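Local coordinates for protein adhesin YadA (Yersinia enterocolitica, PDB 1P9H) that binds collagen as a trimeric outer-membrane adhesin, promoting attachment to and invasion of host cells and protecting the bacterium from serum and phagocytosis, at residues G112-G116 and A117-T121. Sequence-based numbering, arbitrary orientation. Where two conformers were deposited one is given.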
loop_
_atom_site.group_PDB
_atom_site.type_symbol
_atom_site.label_atom_id
_atom_site.label_comp_id
_atom_site.label_asym_id
_atom_site.label_seq_id
_atom_site.Cartn_x
_atom_site.Cartn_y
_atom_site.Cartn_z
ATOM N N GLY A 112 7.588 2.190 9.783
ATOM C CA GLY A 112 7.255 1.101 8.886
ATOM C C GLY A 112 5.909 1.241 8.204
ATOM O O GLY A 112 5.114 2.119 8.538
ATOM N N VAL A 113 5.670 0.368 7.232
ATOM C CA VAL A 113 4.416 0.332 6.484
ATOM C C VAL A 113 3.944 -1.121 6.418
ATOM O O VAL A 113 4.678 -1.992 5.948
ATOM C CB VAL A 113 4.602 0.844 5.030
ATOM C CG1 VAL A 113 3.327 0.608 4.219
ATOM C CG2 VAL A 113 4.966 2.321 5.033
ATOM N N ALA A 114 2.738 -1.393 6.909
ATOM C CA ALA A 114 2.184 -2.746 6.857
ATOM C C ALA A 114 0.761 -2.643 6.325
ATOM O O ALA A 114 -0.121 -2.112 6.998
ATOM C CB ALA A 114 2.194 -3.391 8.244
ATOM N N ILE A 115 0.551 -3.148 5.113
ATOM C CA ILE A 115 -0.755 -3.088 4.457
ATOM C C ILE A 115 -1.283 -4.488 4.161
ATOM O O ILE A 115 -0.639 -5.264 3.454
ATOM C CB ILE A 115 -0.655 -2.315 3.120
ATOM C CG1 ILE A 115 0.055 -0.973 3.333
ATOM C CG2 ILE A 115 -2.044 -2.101 2.536
ATOM C CD1 ILE A 115 -0.651 -0.032 4.299
ATOM N N GLY A 116 -2.458 -4.800 4.700
ATOM C CA GLY A 116 -3.052 -6.106 4.489
ATOM C C GLY A 116 -3.292 -6.790 5.818
ATOM O O GLY A 116 -2.584 -6.525 6.790
ATOM N N ALA A 117 -4.299 -7.653 5.885
ATOM C CA ALA A 117 -4.569 -8.352 7.132
ATOM C C ALA A 117 -3.343 -9.191 7.486
ATOM O O ALA A 117 -2.745 -9.828 6.615
ATOM C CB ALA A 117 -5.801 -9.242 6.986
ATOM N N ARG A 118 -2.965 -9.165 8.762
ATOM C CA ARG A 118 -1.816 -9.911 9.271
ATOM C C ARG A 118 -0.460 -9.476 8.720
ATOM O O ARG A 118 0.555 -10.122 8.991
ATOM C CB ARG A 118 -2.012 -11.415 9.041
ATOM C CG ARG A 118 -3.151 -12.006 9.852
ATOM C CD ARG A 118 -3.270 -13.505 9.629
ATOM N NE ARG A 118 -4.361 -14.092 10.402
ATOM C CZ ARG A 118 -4.715 -15.371 10.336
ATOM N NH1 ARG A 118 -4.063 -16.200 9.530
ATOM N NH2 ARG A 118 -5.719 -15.821 11.076
ATOM N N ALA A 119 -0.428 -8.392 7.952
ATOM C CA ALA A 119 0.844 -7.903 7.427
ATOM C C ALA A 119 1.648 -7.408 8.625
ATOM O O ALA A 119 1.089 -6.828 9.556
ATOM C CB ALA A 119 0.611 -6.764 6.439
ATOM N N SER A 120 2.956 -7.640 8.595
ATOM C CA SER A 120 3.830 -7.239 9.690
ATOM C C SER A 120 5.175 -6.748 9.183
ATOM O O SER A 120 5.762 -7.347 8.280
ATOM C CB SER A 120 4.050 -8.425 10.635
ATOM O OG SER A 120 5.028 -8.131 11.619
ATOM N N THR A 121 5.663 -5.656 9.760
ATOM C CA THR A 121 6.953 -5.125 9.359
ATOM C C THR A 121 7.777 -4.621 10.524
ATOM O O THR A 121 7.245 -4.121 11.524
ATOM C CB THR A 121 6.818 -3.958 8.354
ATOM O OG1 THR A 121 8.128 -3.499 7.986
ATOM C CG2 THR A 121 6.056 -2.794 8.971
#
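Ala114 and Ala119 meet methyl to methyl, CB to CB at 4.1 Å, inside one coil of the left-handed parallel beta-roll that forms the collagen-binding head of YadA. The chain runs out along strand 113-115, reverses through a type II turn from Gly116 to Ala119, and returns nearly antiparallel on strand 120-121. Thr121 extends the small apolar filling: its CG2 lies 4.0 Å from Ala114 CB. The same methyl, Thr121 CG2, rests at 3.4 Å on Val113 O. It reaches the first arm because chi1 of -179° sets OG1 opposite the backbone N and CG2 between that N and the carbonyl carbon. Ala119 CB also packs 3.6 Å from Ile115 O, just ahead of the turn. Gly116 enters the turn with a positive phi of 122°, a backbone shape open chiefly to glycine. Ala108 of the preceding coil touches both Ala114 and Thr121, and Thr101 also packs on Ala114, continuing the filling along the roll. On the other face of strand 113-115, Val113 and Ile115 point away from the returning arm; Ile115 packs on Ile115 of both neighbouring subunits at the trimer interface. The turn is closed by Ala119 N, which donates to Gly116 O at 3.1 Å, approaching 52° out of the carbonyl plane.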